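Local structure of bifunctional endo-1,4-beta-xylanase A (Neocallimastix patriciarum, 2VG9) at residues 79-84 / 166-171; 130-135 / 174-179; 112-117 / 135-140; 45-50 / 83-88. The protein hydrolyses internal beta-1,4 linkages of xylan as an endo-xylanase of glycoside hydrolase family 11, a beta jelly roll enzyme. One frame throughout, in Å; residues are numbered along the deposited sequence.

Interaction 1 (79-84 / 166-171); sequences ATYKQT and KRTSGH
Ala79 N donates to Thr168 O over 2.9 Å, with a bend of 136° at the hydrogen although the nitrogen sits almost straight out from the carbonyl. This backbone bond links the middle of strand 73-86 to the last loop residue before strand 169-173. Around it the threonine lies tight against the alanine peptide: Thr168 CB is 3.3 Å from Ala79 O, while the methyl of Ala79 stands 3.6 Å from Thr168 O. Rotation about the first torsion of Thr168 (chi1 64°) sets OG1 between its own N and carbonyl carbon, and that brings Thr168 OG1 to 2.9 Å from Ala79 O. The other branch, CG2, comes in at the edge of the Tyr81 ring, near its plane, with Thr168 CG2 4.2 Å from Tyr81 CB. Tyr81 reaches past it to bond Ser91 through its hydroxyl.

In the jelly roll this is the edge of the six-stranded antiparallel sheet. Strand 169-173 is its outermost member, and the pairing carries on from here with a backbone bond between Gly170 and Tyr77.

Within 166-171, Arg167 folds back along the chain: Arg167 NH2 bonds His171 O at 3.0 Å, a fairly straight 157° contact that lies in the guanidinium plane but comes in above the carbonyl plane of the histidine. Gly170 CA rests 3.6 Å above one face of the Arg167 guanidinium, toward its rim. Arg167 also makes a salt bridge through NE to Glu116 OE1.

Interaction 2 (130-135 / 174-179); sequences VTIDGA and VSDHFK
Ile132 ends strand 128-132 and starts a type I' turn closing at Ala135, and this hairpin tip comes up beside the first turn of helix 174-182, with Ile132 CA 6.7 Å from Asp176 CA. The isoleucine does most of the touching. Its CD1 lies over one face of the His177 ring, 3.7 Å from the centroid and 20° off the normal, a CH-pi contact. With CG2 anti to the backbone N and CG1 beside it (chi1 -64°), both branches can reach the helix: Ile132 CG2 is 3.5 Å from His177 CE1 and also 3.8 Å from Asp176 CB, whose side chain runs past it in the opposite sense.

A water makes the polar link. It accepts from Asp133 N at 2.9 Å and donates to Asp176 OD2 at 2.5 Å, tying the turn to the helix without a direct bond. The two carboxylates come within 4.9 Å, Asp133 OD1 to Asp176 OD2, which could somewhat raise the affinity of one of them for a proton; Asp133 OD1 is also bonded to Thr173 OG1.

On the hairpin's second arm, strand 135-145, Tyr137 meets His177 edge-to-face, and strand 169-173 runs directly into the helix. On the helix's other flank Val174 packs on Ile73 and Leu75, and Phe178 meets Phe99 and Tyr112 edge-to-face.

Interaction 3 (112-117 / 135-140); sequences YYIIED and AQYKIF
A buried polar cluster between the larger, curled sheet of the jelly roll and the six-stranded sheet joins Glu116, at the corner where the chain leaves strand 110-115, to Tyr137 of strand 135-145. Tyr137 OH donates over a short 2.6 Å to Glu116 OE2, which receives it on its syn lone pair, the side of OE1. Carboxylate and ring are nearly coplanar, 15° apart, with Glu116 OE2 at the ring edge and 3.4 Å from Tyr137 CE1. The glutamate gets there by folding its chain at the second torsion (chi2 -74°), which swings the carboxylate toward the tyrosine.

Both groups have further partners. Glu116 OE1 is met by the hydroxyl of Tyr77 and by Arg167, and the Tyr137 oxygen is also bonded by Arg163 NH1. The carboxylate is thus gripped at both oxygens, which fixes its rotation, with one arginine at each end of the Glu116-Tyr137 pair, probably stabilising the carboxylate's negative charge.

Next to the hydrogen bond, Ile114 CG2 meets the ring obliquely, 3.9 Å from Tyr137 CE1. It is Tyr137 that bridges the gap, for the backbones are well separated: Ile114 CA and Tyr137 CA are 8.8 Å apart. Strand 153-163 lies between them, parallel to 110-115 and antiparallel to 135-145.

At Glu116 and Asp117 the two successive residues both face Leu93, a classic beta bulge, and the chain turns its corner here. A bulged, sharply curved sheet whose outer, convex side packs against the second sheet and the helix fits the beta jelly roll of family 11 xylanases.

Interaction 4 (45-50 / 83-88); sequences NAAVNR and QTASAS
Ala85 is the first residue of 83-88 to meet the 45-50 loop: Ala85 CB and Ala47 CB touch methyl to methyl at 3.9 Å. It follows Thr84 in a classic beta bulge, both residues facing Ser204. Ser86 turns its side chain away from the loop, and its OG bonds Gly89 N and Asp120. Ala87 comes back toward the loop, where its methyl lies 3.9 Å from Ala47 O and is more distant, at 4.4 Å, from Ala47 CB. Backbones are closest at this point, with Ala47 CA 5.1 Å from Ala87 CA. The chain turns its corner at Ala87 and Ser88, where Ser88 N makes a weak bond to Ser86 O.

Ala47 is the centre of an inverse gamma turn, closed by Val48 N to Ala46 O at 2.8 Å, and offers its methyl and its carbonyl to 83-88. Segment 45-50 connects strand 40-45 of the six-stranded sheet to strand 52-60 of the larger one, and 83-88 leads from strand 73-86 to 89-100, so two sheet-to-sheet connections meet at the surface. The small patch, three alanine methyls and a peptide, is joined by van der Waals contact rather than polar bonding.

How the interactions relate
From the N terminus, the first closure is interaction 4, where the 45-50 loop, reached after strand 40-45, meets the end of strand 73-86. Interaction 1 starts on that same strand, sharing Gln83 and Thr84, and closes a much longer loop at 166-171. Interaction 3 opens and closes wholly within that loop. Interaction 2 begins at 130-135, before interaction 3 has closed, and ends at 174-179 after interaction 1 has, so it crosses both; Ala135 belongs to interactions 2 and 3. Segment 166-171 packs against the 116-117 corner of interaction 3. Together the later three tie the six-stranded sheet, the larger sheet and the helix, while interaction 4 lies across the molecule from interaction 2.

Interaction 1 (79-84 / 166-171)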
loop_
_atom_site.group_PDB
_atom_site.type_symbol
_atom_site.label_atom_id
_atom_site.label_comp_id
_atom_site.label_asym_id
_atom_site.label_seq_id
_atom_site.Cartn_x
_atom_site.Cartn_y
_atom_site.Cartn_z
ATOM N N ALA A 79 9.876 10.546 2.673
ATOM C CA ALA A 79 8.608 11.260 2.849
ATOM C C ALA A 79 8.562 12.040 4.172
ATOM O O ALA A 79 9.268 11.715 5.118
ATOM C CB ALA A 79 7.422 10.280 2.801
ATOM N N THR A 80 7.714 13.065 4.212
ATOM C CA THR A 80 7.168 13.582 5.469
ATOM C C THR A 80 5.704 13.145 5.458
ATOM O O THR A 80 5.072 13.075 4.408
ATOM C CB THR A 80 7.297 15.126 5.609
ATOM O OG1 THR A 80 6.727 15.742 4.465
ATOM C CG2 THR A 80 8.762 15.546 5.675
ATOM N N TYR A 81 5.205 12.747 6.614
ATOM C CA TYR A 81 3.878 12.173 6.725
ATOM C C TYR A 81 3.362 12.544 8.112
ATOM O O TYR A 81 4.068 12.371 9.100
ATOM C CB TYR A 81 3.952 10.657 6.504
ATOM C CG TYR A 81 2.873 9.837 7.140
ATOM C CD1 TYR A 81 1.525 10.004 6.803
ATOM C CD2 TYR A 81 3.202 8.849 8.059
ATOM C CE1 TYR A 81 0.532 9.195 7.391
ATOM C CE2 TYR A 81 2.227 8.048 8.647
ATOM C CZ TYR A 81 0.908 8.233 8.325
ATOM O OH TYR A 81 -0.021 7.432 8.926
ATOM N N LYS A 82 2.149 13.087 8.156
ATOM C CA LYS A 82 1.583 13.643 9.361
ATOM C C LYS A 82 0.060 13.423 9.294
ATOM O O LYS A 82 -0.550 13.636 8.240
ATOM C CB LYS A 82 1.911 15.147 9.392
ATOM C CG LYS A 82 1.497 15.926 10.631
ATOM C CD LYS A 82 2.202 17.321 10.688
ATOM C CE LYS A 82 3.737 17.216 11.061
ATOM N NZ LYS A 82 4.479 18.574 11.308
ATOM N N GLN A 83 -0.533 13.001 10.408
ATOM C CA GLN A 83 -1.971 13.022 10.570
ATOM C C GLN A 83 -2.360 14.274 11.377
ATOM O O GLN A 83 -1.823 14.526 12.469
ATOM C CB GLN A 83 -2.463 11.726 11.215
ATOM C CG GLN A 83 -3.948 11.585 11.240
ATOM C CD GLN A 83 -4.374 10.241 11.716
ATOM O OE1 GLN A 83 -4.444 9.280 10.941
ATOM N NE2 GLN A 83 -4.677 10.152 13.003
ATOM N N THR A 84 -3.283 15.069 10.862
ATOM C CA THR A 84 -3.581 16.342 11.533
ATOM C C THR A 84 -4.952 16.414 12.229
ATOM O O THR A 84 -5.204 17.319 13.073
ATOM C CB THR A 84 -3.424 17.512 10.567
ATOM O OG1 THR A 84 -4.337 17.329 9.489
ATOM C CG2 THR A 84 -2.023 17.578 10.033
ATOM N N LYS A 166 8.551 2.826 13.683
ATOM C CA LYS A 166 8.007 3.655 12.614
ATOM C C LYS A 166 9.065 4.530 11.944
ATOM O O LYS A 166 9.929 5.120 12.610
ATOM C CB LYS A 166 6.927 4.566 13.168
ATOM C CG LYS A 166 5.642 3.869 13.539
ATOM C CD LYS A 166 4.805 4.825 14.400
ATOM C CE LYS A 166 3.510 4.151 14.886
ATOM N NZ LYS A 166 2.588 5.168 15.489
ATOM N N ARG A 167 8.973 4.675 10.627
ATOM C CA ARG A 167 9.851 5.595 9.953
ATOM C C ARG A 167 9.181 6.147 8.693
ATOM O O ARG A 167 8.132 5.645 8.286
ATOM C CB ARG A 167 11.163 4.888 9.625
ATOM C CG ARG A 167 11.005 3.787 8.608
ATOM C CD ARG A 167 12.349 3.212 8.188
ATOM N NE ARG A 167 12.142 2.169 7.169
ATOM C CZ ARG A 167 13.121 1.595 6.472
ATOM N NH1 ARG A 167 14.398 1.924 6.715
ATOM N NH2 ARG A 167 12.822 0.663 5.565
ATOM N N THR A 168 9.775 7.171 8.086
ATOM C CA THR A 168 9.196 7.761 6.859
ATOM C C THR A 168 10.225 7.891 5.755
ATOM O O THR A 168 9.996 8.609 4.775
ATOM C CB THR A 168 8.551 9.138 7.104
ATOM O OG1 THR A 168 9.553 10.059 7.513
ATOM C CG2 THR A 168 7.445 9.095 8.173
ATOM N N SER A 169 11.345 7.173 5.884
ATOM C CA SER A 169 12.283 7.019 4.755
ATOM C C SER A 169 13.144 5.777 4.902
ATOM O O SER A 169 13.396 5.313 6.027
ATOM C CB SER A 169 13.183 8.265 4.586
ATOM O OG SER A 169 14.042 8.394 5.689
ATOM N N GLY A 170 13.610 5.252 3.776
ATOM C CA GLY A 170 14.571 4.183 3.841
ATOM C C GLY A 170 14.482 3.211 2.690
ATOM O O GLY A 170 13.766 3.456 1.740
ATOM N N HIS A 171 15.237 2.119 2.790
ATOM C CA HIS A 171 15.240 1.062 1.789
ATOM C C HIS A 171 14.379 -0.113 2.244
ATOM O O HIS A 171 14.459 -0.519 3.404
ATOM C CB HIS A 171 16.656 0.544 1.599
ATOM C CG HIS A 171 16.715 -0.630 0.676
ATOM N ND1 HIS A 171 16.669 -1.932 1.130
ATOM C CD2 HIS A 171 16.714 -0.695 -0.676
ATOM C CE1 HIS A 171 16.689 -2.754 0.091
ATOM N NE2 HIS A 171 16.705 -2.029 -1.011
#

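Interaction 2 (130-135 / 174-179)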
loop_
_atom_site.group_PDB
_atom_site.type_symbol
_atom_site.label_atom_id
_atom_site.label_comp_id
_atom_site.label_asym_id
_atom_site.label_seq_id
_atom_site.Cartn_x
_atom_site.Cartn_y
_atom_site.Cartn_z
ATOM N N VAL A 130 9.810 -11.012 12.404
ATOM C CA VAL A 130 10.877 -11.392 11.501
ATOM C C VAL A 130 11.892 -10.231 11.384
ATOM O O VAL A 130 11.599 -9.102 11.760
ATOM C CB VAL A 130 10.324 -11.809 10.109
ATOM C CG1 VAL A 130 9.402 -13.054 10.211
ATOM C CG2 VAL A 130 9.602 -10.627 9.423
ATOM N N THR A 131 13.092 -10.522 10.898
ATOM C CA THR A 131 14.077 -9.466 10.692
ATOM C C THR A 131 14.266 -9.270 9.201
ATOM O O THR A 131 14.668 -10.209 8.520
ATOM C CB THR A 131 15.461 -9.829 11.379
ATOM O OG1 THR A 131 15.261 -10.041 12.779
ATOM C CG2 THR A 131 16.479 -8.696 11.197
ATOM N N ILE A 132 13.983 -8.065 8.697
ATOM C CA ILE A 132 14.139 -7.740 7.276
ATOM C C ILE A 132 14.813 -6.354 7.202
ATOM O O ILE A 132 14.443 -5.453 7.939
ATOM C CB ILE A 132 12.771 -7.750 6.473
ATOM C CG1 ILE A 132 12.164 -9.169 6.452
ATOM C CG2 ILE A 132 12.979 -7.260 5.047
ATOM C CD1 ILE A 132 10.641 -9.270 6.149
ATOM N N ASP A 133 15.806 -6.196 6.327
ATOM C CA ASP A 133 16.541 -4.929 6.243
ATOM C C ASP A 133 17.066 -4.457 7.617
ATOM O O ASP A 133 17.115 -3.258 7.907
ATOM C CB ASP A 133 15.684 -3.833 5.552
ATOM C CG ASP A 133 15.330 -4.190 4.118
ATOM O OD1 ASP A 133 16.241 -4.611 3.369
ATOM O OD2 ASP A 133 14.145 -4.083 3.739
ATOM N N GLY A 134 17.428 -5.424 8.470
ATOM C CA GLY A 134 18.003 -5.158 9.767
ATOM C C GLY A 134 16.997 -4.681 10.798
ATOM O O GLY A 134 17.383 -4.185 11.871
ATOM N N ALA A 135 15.707 -4.792 10.461
ATOM C CA ALA A 135 14.651 -4.247 11.295
ATOM C C ALA A 135 13.587 -5.297 11.585
ATOM O O ALA A 135 13.386 -6.239 10.792
ATOM C CB ALA A 135 14.008 -3.029 10.614
ATOM N N VAL A 174 11.549 -5.425 -0.795
ATOM C CA VAL A 174 10.196 -5.921 -0.972
ATOM C C VAL A 174 10.210 -7.455 -1.204
ATOM O O VAL A 174 9.391 -8.187 -0.629
ATOM C CB VAL A 174 9.499 -5.176 -2.151
ATOM C CG1 VAL A 174 8.152 -5.796 -2.481
ATOM C CG2 VAL A 174 9.325 -3.649 -1.810
ATOM N N SER A 175 11.166 -7.947 -1.997
ATOM C CA SER A 175 11.253 -9.391 -2.271
ATOM C C SER A 175 11.525 -10.239 -1.012
ATOM O O SER A 175 11.165 -11.412 -0.985
ATOM C CB SER A 175 12.328 -9.670 -3.354
ATOM O OG SER A 175 13.525 -8.923 -3.125
ATOM N N ASP A 176 12.166 -9.658 0.013
ATOM C CA ASP A 176 12.436 -10.348 1.297
ATOM C C ASP A 176 11.141 -10.538 2.139
ATOM O O ASP A 176 10.974 -11.555 2.797
ATOM C CB ASP A 176 13.490 -9.590 2.126
ATOM C CG ASP A 176 14.913 -9.929 1.740
ATOM O OD1 ASP A 176 15.106 -10.695 0.759
ATOM O OD2 ASP A 176 15.835 -9.405 2.425
ATOM N N HIS A 177 10.236 -9.551 2.100
ATOM C CA HIS A 177 8.902 -9.663 2.685
ATOM C C HIS A 177 8.136 -10.764 1.986
ATOM O O HIS A 177 7.548 -11.611 2.654
ATOM C CB HIS A 177 8.148 -8.333 2.613
ATOM C CG HIS A 177 8.691 -7.297 3.556
ATOM N ND1 HIS A 177 9.732 -6.450 3.221
ATOM C CD2 HIS A 177 8.378 -7.014 4.838
ATOM C CE1 HIS A 177 10.014 -5.669 4.253
ATOM N NE2 HIS A 177 9.214 -5.999 5.244
ATOM N N PHE A 178 8.171 -10.793 0.648
ATOM C CA PHE A 178 7.463 -11.886 -0.080
ATOM C C PHE A 178 8.005 -13.256 0.352
ATOM O O PHE A 178 7.220 -14.200 0.543
ATOM C CB PHE A 178 7.559 -11.745 -1.614
ATOM C CG PHE A 178 6.968 -10.457 -2.180
ATOM C CD1 PHE A 178 6.148 -9.629 -1.399
ATOM C CD2 PHE A 178 7.210 -10.103 -3.520
ATOM C CE1 PHE A 178 5.597 -8.431 -1.938
ATOM C CE2 PHE A 178 6.664 -8.936 -4.065
ATOM C CZ PHE A 178 5.836 -8.117 -3.280
ATOM N N LYS A 179 9.326 -13.368 0.491
ATOM C CA LYS A 179 9.990 -14.638 0.888
ATOM C C LYS A 179 9.564 -15.082 2.281
ATOM O O LYS A 179 9.231 -16.255 2.492
ATOM C CB LYS A 179 11.516 -14.506 0.881
ATOM C CG LYS A 179 12.179 -14.673 -0.478
ATOM C CD LYS A 179 13.716 -14.481 -0.343
ATOM C CE LYS A 179 14.301 -13.749 -1.570
ATOM N NZ LYS A 179 15.737 -14.140 -1.865
HETATM O O HOH W 1 16.564 -8.398 4.590
#

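Interaction 3 (112-117 / 135-140)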
loop_
_atom_site.group_PDB
_atom_site.type_symbol
_atom_site.label_atom_id
_atom_site.label_comp_id
_atom_site.label_asym_id
_atom_site.label_seq_id
_atom_site.Cartn_x
_atom_site.Cartn_y
_atom_site.Cartn_z
ATOM N N TYR A 112 -1.616 -6.927 -0.186
ATOM C CA TYR A 112 -0.513 -6.963 0.781
ATOM C C TYR A 112 -0.095 -5.529 1.190
ATOM O O TYR A 112 -0.289 -4.559 0.427
ATOM C CB TYR A 112 0.675 -7.780 0.227
ATOM C CG TYR A 112 1.447 -7.090 -0.896
ATOM C CD1 TYR A 112 2.370 -6.064 -0.597
ATOM C CD2 TYR A 112 1.259 -7.449 -2.246
ATOM C CE1 TYR A 112 3.091 -5.404 -1.593
ATOM C CE2 TYR A 112 2.023 -6.800 -3.302
ATOM C CZ TYR A 112 2.925 -5.771 -2.938
ATOM O OH TYR A 112 3.690 -5.091 -3.857
ATOM N N TYR A 113 0.417 -5.413 2.414
ATOM C CA TYR A 113 0.807 -4.152 3.028
ATOM C C TYR A 113 2.148 -4.352 3.723
ATOM O O TYR A 113 2.326 -5.280 4.533
ATOM C CB TYR A 113 -0.194 -3.727 4.100
ATOM C CG TYR A 113 -1.585 -3.516 3.611
ATOM C CD1 TYR A 113 -2.069 -2.239 3.329
ATOM C CD2 TYR A 113 -2.445 -4.601 3.470
ATOM C CE1 TYR A 113 -3.379 -2.063 2.866
ATOM C CE2 TYR A 113 -3.720 -4.443 3.015
ATOM C CZ TYR A 113 -4.187 -3.185 2.721
ATOM O OH TYR A 113 -5.488 -3.095 2.286
ATOM N N ILE A 114 3.098 -3.482 3.424
ATOM C CA ILE A 114 4.302 -3.445 4.230
ATOM C C ILE A 114 4.274 -2.078 4.895
ATOM O O ILE A 114 4.584 -1.057 4.259
ATOM C CB ILE A 114 5.591 -3.645 3.391
ATOM C CG1 ILE A 114 5.567 -5.025 2.698
ATOM C CG2 ILE A 114 6.839 -3.533 4.274
ATOM C CD1 ILE A 114 6.565 -5.113 1.561
ATOM N N ILE A 115 3.856 -2.059 6.165
ATOM C CA ILE A 115 3.508 -0.785 6.797
ATOM C C ILE A 115 4.697 -0.221 7.537
ATOM O O ILE A 115 5.159 -0.799 8.523
ATOM C CB ILE A 115 2.275 -0.907 7.729
ATOM C CG1 ILE A 115 1.112 -1.588 6.989
ATOM C CG2 ILE A 115 1.892 0.456 8.311
ATOM C CD1 ILE A 115 -0.173 -1.762 7.822
ATOM N N GLU A 116 5.155 0.934 7.047
ATOM C CA GLU A 116 6.331 1.639 7.552
ATOM C C GLU A 116 6.024 2.622 8.675
ATOM O O GLU A 116 6.851 2.847 9.562
ATOM C CB GLU A 116 7.001 2.382 6.386
ATOM C CG GLU A 116 7.513 1.435 5.335
ATOM C CD GLU A 116 8.788 0.703 5.818
ATOM O OE1 GLU A 116 9.887 1.320 5.786
ATOM O OE2 GLU A 116 8.678 -0.472 6.239
ATOM N N ASP A 117 4.835 3.201 8.630
ATOM C CA ASP A 117 4.411 4.197 9.601
ATOM C C ASP A 117 2.881 4.211 9.560
ATOM O O ASP A 117 2.254 3.791 8.547
ATOM C CB ASP A 117 4.995 5.585 9.252
ATOM C CG ASP A 117 5.026 6.558 10.454
ATOM O OD1 ASP A 117 4.537 6.246 11.543
ATOM O OD2 ASP A 117 5.541 7.674 10.294
ATOM N N ALA A 135 15.707 -4.792 10.461
ATOM C CA ALA A 135 14.651 -4.247 11.295
ATOM C C ALA A 135 13.587 -5.297 11.585
ATOM O O ALA A 135 13.386 -6.239 10.792
ATOM C CB ALA A 135 14.008 -3.029 10.614
ATOM N N GLN A 136 12.885 -5.094 12.699
ATOM C CA GLN A 136 11.818 -5.976 13.141
ATOM C C GLN A 136 10.467 -5.632 12.500
ATOM O O GLN A 136 10.051 -4.452 12.493
ATOM C CB GLN A 136 11.692 -5.947 14.675
ATOM C CG GLN A 136 12.941 -6.469 15.416
ATOM C CD GLN A 136 13.439 -7.855 14.883
ATOM O OE1 GLN A 136 14.478 -7.953 14.205
ATOM N NE2 GLN A 136 12.672 -8.907 15.173
ATOM N N TYR A 137 9.829 -6.665 11.929
ATOM C CA TYR A 137 8.497 -6.544 11.351
ATOM C C TYR A 137 7.714 -7.713 11.922
ATOM O O TYR A 137 8.260 -8.802 12.106
ATOM C CB TYR A 137 8.511 -6.684 9.822
ATOM C CG TYR A 137 9.042 -5.482 9.067
ATOM C CD1 TYR A 137 8.165 -4.560 8.474
ATOM C CD2 TYR A 137 10.420 -5.252 8.954
ATOM C CE1 TYR A 137 8.667 -3.471 7.750
ATOM C CE2 TYR A 137 10.915 -4.124 8.261
ATOM C CZ TYR A 137 10.049 -3.253 7.676
ATOM O OH TYR A 137 10.528 -2.139 6.980
ATOM N N LYS A 138 6.437 -7.480 12.181
ATOM C CA LYS A 138 5.501 -8.520 12.549
ATOM C C LYS A 138 4.730 -8.895 11.306
ATOM O O LYS A 138 4.136 -8.020 10.635
ATOM C CB LYS A 138 4.533 -7.958 13.573
ATOM C CG LYS A 138 3.495 -8.968 14.032
ATOM C CD LYS A 138 2.593 -8.399 15.108
ATOM C CE LYS A 138 1.623 -9.500 15.564
ATOM N NZ LYS A 138 0.912 -9.081 16.788
ATOM N N ILE A 139 4.706 -10.191 11.005
ATOM C CA ILE A 139 3.958 -10.677 9.873
ATOM C C ILE A 139 2.710 -11.470 10.300
ATOM O O ILE A 139 2.720 -12.236 11.305
ATOM C CB ILE A 139 4.852 -11.452 8.890
ATOM C CG1 ILE A 139 5.368 -12.769 9.515
ATOM C CG2 ILE A 139 6.020 -10.547 8.384
ATOM C CD1 ILE A 139 6.088 -13.745 8.539
ATOM N N PHE A 140 1.631 -11.271 9.556
ATOM C CA PHE A 140 0.399 -11.989 9.802
ATOM C C PHE A 140 -0.459 -11.873 8.569
ATOM O O PHE A 140 -0.238 -10.987 7.711
ATOM C CB PHE A 140 -0.353 -11.456 11.056
ATOM C CG PHE A 140 -0.596 -9.957 11.045
ATOM C CD1 PHE A 140 -1.778 -9.433 10.511
ATOM C CD2 PHE A 140 0.359 -9.074 11.546
ATOM C CE1 PHE A 140 -2.021 -8.055 10.487
ATOM C CE2 PHE A 140 0.128 -7.661 11.515
ATOM C CZ PHE A 140 -1.055 -7.154 10.982
#

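Interaction 4 (45-50 / 83-88)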
loop_
_atom_site.group_PDB
_atom_site.type_symbol
_atom_site.label_atom_id
_atom_site.label_comp_id
_atom_site.label_asym_id
_atom_site.label_seq_id
_atom_site.Cartn_x
_atom_site.Cartn_y
_atom_site.Cartn_z
ATOM N N ASN A 45 -8.668 15.479 3.759
ATOM C CA ASN A 45 -9.517 15.831 4.898
ATOM C C ASN A 45 -10.646 14.851 4.826
ATOM O O ASN A 45 -11.535 15.017 3.984
ATOM C CB ASN A 45 -10.071 17.272 4.792
ATOM C CG ASN A 45 -9.021 18.327 5.076
ATOM O OD1 ASN A 45 -8.734 18.639 6.243
ATOM N ND2 ASN A 45 -8.436 18.891 4.013
ATOM N N ALA A 46 -10.595 13.809 5.664
ATOM C CA ALA A 46 -11.659 12.810 5.746
ATOM C C ALA A 46 -12.014 12.498 7.205
ATOM O O ALA A 46 -12.430 11.382 7.525
ATOM C CB ALA A 46 -11.280 11.536 4.993
ATOM N N ALA A 47 -11.826 13.481 8.087
ATOM C CA ALA A 47 -12.151 13.325 9.516
ATOM C C ALA A 47 -13.666 13.476 9.740
ATOM O O ALA A 47 -14.156 14.405 10.404
ATOM C CB ALA A 47 -11.325 14.286 10.380
ATOM N N VAL A 48 -14.387 12.552 9.133
ATOM C CA VAL A 48 -15.844 12.444 9.210
ATOM C C VAL A 48 -16.201 10.955 9.333
ATOM O O VAL A 48 -15.407 10.082 8.937
ATOM C CB VAL A 48 -16.519 13.056 7.941
ATOM C CG1 VAL A 48 -16.300 14.588 7.868
ATOM C CG2 VAL A 48 -16.058 12.359 6.641
ATOM N N ASN A 49 -17.379 10.648 9.893
ATOM C CA ASN A 49 -17.826 9.282 9.997
ATOM C C ASN A 49 -17.657 8.547 8.667
ATOM O O ASN A 49 -18.072 9.052 7.629
ATOM C CB ASN A 49 -19.297 9.188 10.438
ATOM C CG ASN A 49 -19.738 7.739 10.632
ATOM O OD1 ASN A 49 -19.153 7.013 11.422
ATOM N ND2 ASN A 49 -20.725 7.297 9.854
ATOM N N ARG A 50 -17.048 7.363 8.715
ATOM C CA ARG A 50 -16.739 6.557 7.536
ATOM C C ARG A 50 -15.946 7.258 6.423
ATOM O O ARG A 50 -15.882 6.746 5.288
ATOM C CB ARG A 50 -17.993 5.855 6.980
ATOM C CG ARG A 50 -18.619 4.882 8.003
ATOM C CD ARG A 50 -19.530 3.838 7.369
ATOM N NE ARG A 50 -18.801 2.823 6.591
ATOM C CZ ARG A 50 -18.214 1.730 7.089
ATOM N NH1 ARG A 50 -18.214 1.484 8.408
ATOM N NH2 ARG A 50 -17.602 0.886 6.263
ATOM N N GLN A 83 -0.533 13.001 10.408
ATOM C CA GLN A 83 -1.971 13.022 10.570
ATOM C C GLN A 83 -2.360 14.274 11.377
ATOM O O GLN A 83 -1.823 14.526 12.469
ATOM C CB GLN A 83 -2.463 11.726 11.215
ATOM C CG GLN A 83 -3.948 11.585 11.240
ATOM C CD GLN A 83 -4.374 10.241 11.716
ATOM O OE1 GLN A 83 -4.444 9.280 10.941
ATOM N NE2 GLN A 83 -4.677 10.152 13.003
ATOM N N THR A 84 -3.283 15.069 10.862
ATOM C CA THR A 84 -3.581 16.342 11.533
ATOM C C THR A 84 -4.952 16.414 12.229
ATOM O O THR A 84 -5.204 17.319 13.073
ATOM C CB THR A 84 -3.424 17.512 10.567
ATOM O OG1 THR A 84 -4.337 17.329 9.489
ATOM C CG2 THR A 84 -2.023 17.578 10.033
ATOM N N ALA A 85 -5.829 15.478 11.880
ATOM C CA ALA A 85 -7.113 15.319 12.555
ATOM C C ALA A 85 -7.465 13.838 12.629
ATOM O O ALA A 85 -7.092 13.056 11.767
ATOM C CB ALA A 85 -8.248 16.109 11.842
ATOM N N SER A 86 -8.204 13.456 13.654
ATOM C CA SER A 86 -8.629 12.070 13.790
ATOM C C SER A 86 -9.994 12.005 14.454
ATOM O O SER A 86 -10.130 12.315 15.631
ATOM C CB SER A 86 -7.583 11.243 14.551
ATOM O OG SER A 86 -7.975 9.883 14.601
ATOM N N ALA A 87 -11.025 11.672 13.693
ATOM C CA ALA A 87 -12.351 11.469 14.303
ATOM C C ALA A 87 -12.484 10.003 14.648
ATOM O O ALA A 87 -13.175 9.256 13.937
ATOM C CB ALA A 87 -13.465 11.903 13.346
ATOM N N SER A 88 -11.830 9.584 15.723
ATOM C CA SER A 88 -11.603 8.156 15.966
ATOM C C SER A 88 -11.038 7.486 14.712
ATOM O O SER A 88 -11.517 6.430 14.265
ATOM C CB SER A 88 -12.899 7.449 16.401
ATOM O OG SER A 88 -13.236 7.875 17.702
#